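Local coordinates for protein putative isomerase (Sinorhizobium meliloti, PDB 2PPG) that is of unknown specific function but belongs to the enolase superfamily, pairing an N-terminal capping domain with a C-terminal TIM-barrel domain, at residues V57-E62 and D129-D134; N63-W68 and G137-L142; G162-T167 and A172-A177. All coordinates share one frame; numbering follows the deposited sequence.

Interaction 1: V57-E62 and D129-D134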
loop_
_atom_site.group_PDB
_atom_site.type_symbol
_atom_site.label_atom_id
_atom_site.label_comp_id
_atom_site.label_asym_id
_atom_site.label_seq_id
_atom_site.Cartn_x
_atom_site.Cartn_y
_atom_site.Cartn_z
ATOM N N VAL A 57 46.606 0.349 -6.591
ATOM C CA VAL A 57 47.108 0.657 -5.284
ATOM C C VAL A 57 47.951 -0.529 -4.852
ATOM O O VAL A 57 47.580 -1.682 -5.087
ATOM C CB VAL A 57 45.947 0.973 -4.301
ATOM C CG1 VAL A 57 46.302 0.620 -2.883
ATOM C CG2 VAL A 57 45.584 2.434 -4.373
ATOM N N ARG A 58 49.100 -0.227 -4.255
ATOM C CA ARG A 58 50.026 -1.227 -3.760
ATOM C C ARG A 58 50.211 -0.956 -2.281
ATOM O O ARG A 58 50.600 0.145 -1.902
ATOM C CB ARG A 58 51.360 -1.090 -4.486
ATOM C CG ARG A 58 52.438 -2.067 -4.072
ATOM C CD ARG A 58 53.787 -1.578 -4.590
ATOM N NE ARG A 58 54.829 -2.588 -4.441
ATOM C CZ ARG A 58 55.605 -2.725 -3.368
ATOM N NH1 ARG A 58 56.511 -3.683 -3.338
ATOM N NH2 ARG A 58 55.476 -1.910 -2.329
ATOM N N ILE A 59 49.910 -1.953 -1.453
ATOM C CA ILE A 59 49.957 -1.797 -0.006
ATOM C C ILE A 59 50.939 -2.793 0.593
ATOM O O ILE A 59 50.881 -3.979 0.287
ATOM C CB ILE A 59 48.550 -1.990 0.645
ATOM C CG1 ILE A 59 47.550 -0.992 0.053
ATOM C CG2 ILE A 59 48.632 -1.859 2.173
ATOM C CD1 ILE A 59 46.244 -0.867 0.812
ATOM N N GLU A 60 51.838 -2.306 1.440
ATOM C CA GLU A 60 52.842 -3.157 2.051
ATOM C C GLU A 60 52.764 -3.161 3.584
ATOM O O GLU A 60 52.666 -2.106 4.219
ATOM C CB GLU A 60 54.245 -2.748 1.587
ATOM C CG GLU A 60 55.378 -3.629 2.124
ATOM C CD GLU A 60 56.756 -3.244 1.579
ATOM O OE1 GLU A 60 56.813 -2.528 0.551
ATOM O OE2 GLU A 60 57.782 -3.661 2.176
ATOM N N THR A 61 52.822 -4.363 4.158
ATOM C CA THR A 61 52.845 -4.544 5.606
ATOM C C THR A 61 54.250 -4.365 6.174
ATOM O O THR A 61 55.222 -4.337 5.440
ATOM C CB THR A 61 52.355 -5.932 6.002
ATOM O OG1 THR A 61 53.267 -6.915 5.501
ATOM C CG2 THR A 61 50.987 -6.183 5.418
ATOM N N GLU A 62 54.336 -4.255 7.495
ATOM C CA GLU A 62 55.602 -4.072 8.200
ATOM C C GLU A 62 56.618 -5.197 7.932
ATOM O O GLU A 62 57.815 -4.954 7.913
ATOM C CB GLU A 62 55.337 -3.946 9.701
ATOM C CG GLU A 62 56.315 -3.062 10.433
ATOM C CD GLU A 62 56.141 -1.598 10.082
ATOM O OE1 GLU A 62 54.984 -1.149 9.946
ATOM O OE2 GLU A 62 57.160 -0.888 9.942
ATOM N N ASP A 129 40.424 -1.480 -0.255
ATOM C CA ASP A 129 39.773 -2.673 0.240
ATOM C C ASP A 129 40.383 -3.909 -0.401
ATOM O O ASP A 129 40.748 -4.876 0.288
ATOM C CB ASP A 129 38.268 -2.615 -0.033
ATOM C CG ASP A 129 37.492 -3.651 0.762
ATOM O OD1 ASP A 129 37.457 -3.525 2.019
ATOM O OD2 ASP A 129 36.926 -4.583 0.120
ATOM N N ILE A 130 40.506 -3.873 -1.722
ATOM C CA ILE A 130 40.955 -5.050 -2.451
ATOM C C ILE A 130 42.379 -5.413 -2.021
ATOM O O ILE A 130 42.658 -6.571 -1.704
ATOM C CB ILE A 130 40.801 -4.871 -3.982
ATOM C CG1 ILE A 130 39.313 -4.776 -4.341
ATOM C CG2 ILE A 130 41.493 -6.007 -4.748
ATOM C CD1 ILE A 130 39.034 -4.457 -5.807
ATOM N N ALA A 131 43.254 -4.413 -1.949
ATOM C CA ALA A 131 44.637 -4.635 -1.514
ATOM C C ALA A 131 44.716 -5.175 -0.084
ATOM O O ALA A 131 45.540 -6.048 0.223
ATOM C CB ALA A 131 45.443 -3.368 -1.652
ATOM N N LEU A 132 43.846 -4.664 0.783
ATOM C CA LEU A 132 43.710 -5.202 2.139
ATOM C C LEU A 132 43.332 -6.683 2.132
ATOM O O LEU A 132 43.966 -7.498 2.810
ATOM C CB LEU A 132 42.699 -4.386 2.952
ATOM C CG LEU A 132 43.263 -3.370 3.963
ATOM C CD1 LEU A 132 44.711 -2.946 3.702
ATOM C CD2 LEU A 132 42.341 -2.151 4.086
ATOM N N TRP A 133 42.311 -7.036 1.359
ATOM C CA TRP A 133 41.881 -8.420 1.312
ATOM C C TRP A 133 42.990 -9.283 0.733
ATOM O O TRP A 133 43.235 -10.404 1.204
ATOM C CB TRP A 133 40.600 -8.552 0.502
ATOM C CG TRP A 133 39.387 -8.198 1.298
ATOM C CD1 TRP A 133 38.687 -7.028 1.259
ATOM C CD2 TRP A 133 38.741 -9.022 2.276
ATOM N NE1 TRP A 133 37.646 -7.074 2.150
ATOM C CE2 TRP A 133 37.653 -8.287 2.785
ATOM C CE3 TRP A 133 38.972 -10.319 2.764
ATOM C CZ2 TRP A 133 36.796 -8.802 3.753
ATOM C CZ3 TRP A 133 38.129 -10.826 3.723
ATOM C CH2 TRP A 133 37.050 -10.073 4.209
ATOM N N ASP A 134 43.674 -8.744 -0.275
ATOM C CA ASP A 134 44.807 -9.425 -0.889
ATOM C C ASP A 134 45.851 -9.784 0.163
ATOM O O ASP A 134 46.317 -10.923 0.222
ATOM C CB ASP A 134 45.427 -8.538 -1.968
ATOM C CG ASP A 134 46.368 -9.299 -2.880
ATOM O OD1 ASP A 134 45.998 -10.426 -3.311
ATOM O OD2 ASP A 134 47.470 -8.755 -3.160
#
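Ala131 and Leu132 of helix 129-134 meet Val57 and Ile59 of strand 57-61 in a small, buried and wholly apolar contact. The short segment axes approach to 8.2 Å, and their N-to-C directions differ by 39°, so strand and helix run in roughly the same sense with a modest skew.

At the start of the helical segment, Asp129 is turned from the strand, and its OD2 accepts a hydrogen bond from Thr299 N. Ala131 comes next to the strand: its CA lies 6.2 Å from Ile59 CA, the closest CA pair of the two segments, and its small side chain faces Ile59. Ala131 CB lies 3.6 Å from Ile59 CD1 and is equally near Ile59 CG1, so the isoleucine arm lies along the methyl instead of touching it at a single point. The arm gets there because CG1 stands anti to the carbonyl carbon, beside the backbone N (chi1 -58°), while CG2 takes the position anti to N. Beside it, Val57 CG1 comes less closely to Ala131 CB, at 4.3 Å.

Alternation along the strand explains the pairing: Val57 and Ile59 share one face of the antiparallel sheet of the N-terminal domain, and helix 119-140 packs on that face, an alpha-on-beta layer of the enolase-superfamily capping domain. On the sheet's other face, Arg58 NH2 makes a salt bridge to Glu60 OE1 (3.2 Å), met on the anti side and 21° out of the carboxylate plane.

Leu132 starts out away from the strand, but its CD1 doubles back to 3.9 Å from Ile59 CD1, the two side chains crossing at a slant. The Leu132 side chain also packs on Ala100 and Ile103 of helix 100-109. Asp134 ends the segment, and its OD2 accepts from Trp68 N on the adjacent strand.

Interaction 2: N63-W68 and G137-L142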
loop_
_atom_site.group_PDB
_atom_site.type_symbol
_atom_site.label_atom_id
_atom_site.label_comp_id
_atom_site.label_asym_id
_atom_site.label_seq_id
_atom_site.Cartn_x
_atom_site.Cartn_y
_atom_site.Cartn_z
ATOM N N ASN A 63 56.130 -6.417 7.715
ATOM C CA ASN A 63 56.995 -7.578 7.482
ATOM C C ASN A 63 57.214 -7.880 6.004
ATOM O O ASN A 63 57.729 -8.943 5.651
ATOM C CB ASN A 63 56.425 -8.824 8.160
ATOM C CG ASN A 63 56.211 -8.638 9.650
ATOM O OD1 ASN A 63 56.960 -7.917 10.315
ATOM N ND2 ASN A 63 55.183 -9.301 10.187
ATOM N N GLY A 64 56.793 -6.963 5.139
ATOM C CA GLY A 64 57.139 -7.056 3.731
ATOM C C GLY A 64 56.165 -7.773 2.816
ATOM O O GLY A 64 56.477 -7.994 1.640
ATOM N N ALA A 65 54.989 -8.138 3.322
ATOM C CA ALA A 65 53.939 -8.611 2.413
ATOM C C ALA A 65 53.374 -7.435 1.590
ATOM O O ALA A 65 53.380 -6.273 2.037
ATOM C CB ALA A 65 52.825 -9.355 3.165
ATOM N N VAL A 66 52.911 -7.746 0.384
ATOM C CA VAL A 66 52.450 -6.744 -0.550
ATOM C C VAL A 66 51.075 -7.152 -1.096
ATOM O O VAL A 66 50.863 -8.300 -1.524
ATOM C CB VAL A 66 53.461 -6.545 -1.716
ATOM C CG1 VAL A 66 52.942 -5.532 -2.719
ATOM C CG2 VAL A 66 54.826 -6.096 -1.186
ATOM N N GLY A 67 50.138 -6.207 -1.044
ATOM C CA GLY A 67 48.805 -6.403 -1.575
ATOM C C GLY A 67 48.548 -5.439 -2.713
ATOM O O GLY A 67 49.048 -4.310 -2.721
ATOM N N TRP A 68 47.759 -5.876 -3.683
ATOM C CA TRP A 68 47.437 -5.016 -4.796
ATOM C C TRP A 68 45.944 -4.825 -4.916
ATOM O O TRP A 68 45.173 -5.763 -4.733
ATOM C CB TRP A 68 47.968 -5.599 -6.096
ATOM C CG TRP A 68 49.457 -5.498 -6.265
ATOM C CD1 TRP A 68 50.379 -6.470 -5.994
ATOM C CD2 TRP A 68 50.190 -4.383 -6.788
ATOM N NE1 TRP A 68 51.636 -6.034 -6.322
ATOM C CE2 TRP A 68 51.557 -4.756 -6.806
ATOM C CE3 TRP A 68 49.823 -3.112 -7.266
ATOM C CZ2 TRP A 68 52.565 -3.906 -7.264
ATOM C CZ3 TRP A 68 50.820 -2.257 -7.725
ATOM C CH2 TRP A 68 52.182 -2.660 -7.722
ATOM N N GLY A 137 44.579 -12.722 2.559
ATOM C CA GLY A 137 44.818 -14.007 1.894
ATOM C C GLY A 137 46.284 -14.442 1.870
ATOM O O GLY A 137 46.615 -15.599 2.174
ATOM N N LYS A 138 47.172 -13.514 1.525
ATOM C CA LYS A 138 48.604 -13.809 1.492
ATOM C C LYS A 138 49.166 -14.147 2.869
ATOM O O LYS A 138 49.893 -15.132 3.015
ATOM C CB LYS A 138 49.385 -12.666 0.853
ATOM C CG LYS A 138 49.172 -12.599 -0.639
ATOM C CD LYS A 138 49.968 -11.480 -1.305
ATOM C CE LYS A 138 49.784 -11.555 -2.810
ATOM N NZ LYS A 138 49.964 -10.229 -3.477
ATOM N N LEU A 139 48.812 -13.335 3.864
ATOM C CA LEU A 139 49.222 -13.546 5.251
ATOM C C LEU A 139 48.750 -14.864 5.840
ATOM O O LEU A 139 49.402 -15.408 6.723
ATOM C CB LEU A 139 48.684 -12.423 6.122
ATOM C CG LEU A 139 49.658 -11.373 6.645
ATOM C CD1 LEU A 139 50.901 -11.304 5.785
ATOM C CD2 LEU A 139 48.956 -10.038 6.719
ATOM N N ALA A 140 47.609 -15.361 5.365
ATOM C CA ALA A 140 47.026 -16.598 5.884
ATOM C C ALA A 140 47.298 -17.793 4.973
ATOM O O ALA A 140 46.976 -18.934 5.322
ATOM C CB ALA A 140 45.537 -16.431 6.094
ATOM N N GLY A 141 47.890 -17.527 3.813
ATOM C CA GLY A 141 48.149 -18.567 2.833
ATOM C C GLY A 141 46.861 -19.075 2.215
ATOM O O GLY A 141 46.758 -20.245 1.854
ATOM N N LEU A 142 45.866 -18.199 2.102
ATOM C CA LEU A 142 44.581 -18.599 1.543
ATOM C C LEU A 142 44.167 -17.746 0.361
ATOM O O LEU A 142 44.504 -16.570 0.295
ATOM C CB LEU A 142 43.499 -18.548 2.611
ATOM C CG LEU A 142 43.707 -19.502 3.793
ATOM C CD1 LEU A 142 42.824 -19.091 4.963
ATOM C CD2 LEU A 142 43.460 -20.953 3.386
#
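Lys138 reaches from the helix to the strand with its ammonium group against the backbone of Val66, while its neighbour Leu139 points a methyl at Ala65; the two side chains divide the contact into a polar and an apolar half. Lys138 NZ donates to Val66 O at 2.9 Å. The donor sits 20° off the carbonyl plane, and the C=O...N angle of 154° puts it close to the outward direction of the carbonyl bond.

The lysine reaches this position at full stretch: CG stands anti to the carbonyl carbon (chi1 -72°), and the chain beyond it is extended. Its aliphatic part also passes the acceptor, with CD 3.3 Å from Val66 O. NZ has two further, charged partners, Glu379 OE2 and Asp134 OD2, so a backbone carbonyl and two carboxylates grip one ammonium group, an arrangement that probably stabilises its positive charge.

Ala65 CB points toward the helix and meets Leu139 CD1 at 3.8 Å. Val66, by contrast, directs its side chain away and takes part through its carbonyl alone. Just beyond, the helix is closed by a Schellman motif: Gly141 has positive phi, Leu142 N bonds Gly137 O at 2.7 Å, and the accompanying bond from Gly141 N to Lys138 O is weak.

The contact joins the C-terminal turn of helix 119-140 to the start of strand 66-72 and the residue before it; this strand is the outermost within this chain of the antiparallel sheet. Strand 52-61 pairs beside it, Glu379 comes from strand 378-380, and Leu142 packs on Phe98 of the second subunit.

Interaction 3: G162-T167 and A172-A177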
loop_
_atom_site.group_PDB
_atom_site.type_symbol
_atom_site.label_atom_id
_atom_site.label_comp_id
_atom_site.label_asym_id
_atom_site.label_seq_id
_atom_site.Cartn_x
_atom_site.Cartn_y
_atom_site.Cartn_z
ATOM N N GLY A 162 30.098 -7.290 -25.663
ATOM C CA GLY A 162 30.604 -6.373 -26.678
ATOM C C GLY A 162 31.098 -7.021 -27.960
ATOM O O GLY A 162 31.916 -7.952 -27.950
ATOM N N LEU A 163 30.605 -6.512 -29.081
ATOM C CA LEU A 163 30.996 -7.024 -30.384
ATOM C C LEU A 163 31.395 -5.851 -31.243
ATOM O O LEU A 163 30.557 -5.298 -31.939
ATOM C CB LEU A 163 29.829 -7.754 -31.032
ATOM C CG LEU A 163 29.203 -8.865 -30.201
ATOM C CD1 LEU A 163 27.893 -9.300 -30.822
ATOM C CD2 LEU A 163 30.182 -10.038 -30.066
ATOM N N PRO A 164 32.678 -5.451 -31.177
ATOM C CA PRO A 164 33.133 -4.282 -31.931
ATOM C C PRO A 164 33.370 -4.578 -33.419
ATOM O O PRO A 164 34.474 -4.977 -33.800
ATOM C CB PRO A 164 34.453 -3.892 -31.231
ATOM C CG PRO A 164 34.668 -4.908 -30.106
ATOM C CD PRO A 164 33.767 -6.067 -30.396
ATOM N N GLU A 165 32.331 -4.409 -34.239
ATOM C CA GLU A 165 32.457 -4.446 -35.702
ATOM C C GLU A 165 31.426 -3.516 -36.342
ATOM O O GLU A 165 30.395 -3.207 -35.728
ATOM C CB GLU A 165 32.334 -5.871 -36.256
ATOM C CG GLU A 165 33.631 -6.703 -36.218
ATOM C CD GLU A 165 34.578 -6.439 -37.400
ATOM O OE1 GLU A 165 34.350 -5.473 -38.174
ATOM O OE2 GLU A 165 35.558 -7.209 -37.552
ATOM N N ASP A 166 31.707 -3.081 -37.570
ATOM C CA ASP A 166 30.950 -1.999 -38.225
ATOM C C ASP A 166 29.526 -2.356 -38.667
ATOM O O ASP A 166 28.652 -1.491 -38.702
ATOM C CB ASP A 166 31.716 -1.459 -39.440
ATOM C CG ASP A 166 33.140 -1.036 -39.108
ATOM O OD1 ASP A 166 33.388 -0.500 -38.002
ATOM O OD2 ASP A 166 34.017 -1.232 -39.977
ATOM N N THR A 167 29.297 -3.611 -39.033
ATOM C CA THR A 167 27.979 -4.008 -39.520
ATOM C C THR A 167 27.345 -5.087 -38.647
ATOM O O THR A 167 28.036 -5.833 -37.937
ATOM C CB THR A 167 28.009 -4.500 -41.003
ATOM O OG1 THR A 167 28.696 -5.753 -41.090
ATOM C CG2 THR A 167 28.703 -3.488 -41.920
ATOM N N ALA A 172 27.634 -10.371 -35.889
ATOM C CA ALA A 172 27.106 -11.728 -35.769
ATOM C C ALA A 172 28.218 -12.721 -36.000
ATOM O O ALA A 172 28.326 -13.723 -35.290
ATOM C CB ALA A 172 25.989 -11.954 -36.767
ATOM N N GLU A 173 29.054 -12.434 -36.994
ATOM C CA GLU A 173 30.181 -13.310 -37.294
ATOM C C GLU A 173 31.161 -13.370 -36.138
ATOM O O GLU A 173 31.690 -14.438 -35.830
ATOM C CB GLU A 173 30.885 -12.908 -38.592
ATOM C CG GLU A 173 30.316 -13.601 -39.812
ATOM C CD GLU A 173 30.249 -15.116 -39.643
ATOM O OE1 GLU A 173 31.301 -15.728 -39.340
ATOM O OE2 GLU A 173 29.151 -15.695 -39.832
ATOM N N LEU A 174 31.389 -12.227 -35.494
ATOM C CA LEU A 174 32.254 -12.192 -34.332
ATOM C C LEU A 174 31.672 -13.087 -33.252
ATOM O O LEU A 174 32.371 -13.936 -32.708
ATOM C CB LEU A 174 32.470 -10.767 -33.818
ATOM C CG LEU A 174 33.617 -10.654 -32.798
ATOM C CD1 LEU A 174 34.818 -11.511 -33.209
ATOM C CD2 LEU A 174 34.043 -9.210 -32.586
ATOM N N ALA A 175 30.386 -12.921 -32.964
ATOM C CA ALA A 175 29.716 -13.806 -32.014
ATOM C C ALA A 175 30.046 -15.248 -32.344
ATOM O O ALA A 175 30.518 -15.996 -31.481
ATOM C CB ALA A 175 28.210 -13.594 -32.042
ATOM N N ALA A 176 29.811 -15.618 -33.607
ATOM C CA ALA A 176 29.985 -16.992 -34.091
ATOM C C ALA A 176 31.398 -17.546 -33.864
ATOM O O ALA A 176 31.568 -18.741 -33.606
ATOM C CB ALA A 176 29.603 -17.086 -35.569
ATOM N N ALA A 177 32.398 -16.670 -33.960
ATOM C CA ALA A 177 33.785 -17.044 -33.712
ATOM C C ALA A 177 33.991 -17.448 -32.257
ATOM O O ALA A 177 34.558 -18.506 -31.970
ATOM C CB ALA A 177 34.703 -15.902 -34.075
#
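Ala176 N donates to Ala172 O at 2.9 Å, the shortest backbone bond within either segment, and it spans the helical turn that presents Leu174 and Ala175 to Leu163 and Pro164 of the loop. The contact itself is apolar.

Leu174 has the largest share on the helix side, mainly through CD2. With its CG anti to the backbone N (chi1 -167°), the side chain projects toward the loop, and CD2 comes within 3.8 Å of Pro164 CD, meeting the proline ring aslant. The same CD2 lies 4.3 Å from Leu163 CA and 4.4 Å from Glu165 CG, so three successive loop residues line one side of it.

Pro164 is the centre of an inverse gamma turn, closed by a weak bond from Glu165 N to Leu163 O. The loop follows strand 155-161 of the C-terminal barrel and leads into helix 168-180, forming the strand-to-helix link of a beta-alpha-beta unit that continues to the parallel strand 185-189. Thr167 is the N-cap, its OG1 accepting from Lys170 N.

The buried Leu163 side chain points toward the helix: CD2 lies 4.1 Å from Ala175 N and 4.4 Å from Leu174 CG, and CD1 is 4.5 Å from Ala175 CB. Ala172 and Ala175 pack in turn on helix 197-208, through Leu204 and Leu208, while Gly162 O accepts a hydrogen bond from His347 NE2.

How the interactions relate
Interactions 1 and 2 are neighbours, their centres 8 Å apart, and both join helix 119-140 to adjacent strands of one antiparallel sheet. Their segments alternate along the chain: the consecutive segments 57-62 and 63-68, covering the turn between strands 52-61 and 66-72, come first, then 129-134 and 137-142, so successive parts of one hairpin meet successive parts of one helix. Ile59 O and Gly67 N, at 2.7 Å, probably form a hydrogen bond linking the two contacts. Interaction 3 follows both in sequence and lies in the barrel domain, across the chain's centre, about 39 and 41 Å from them between centres. The first pair lies within the N-terminal domain; the third is local barrel packing.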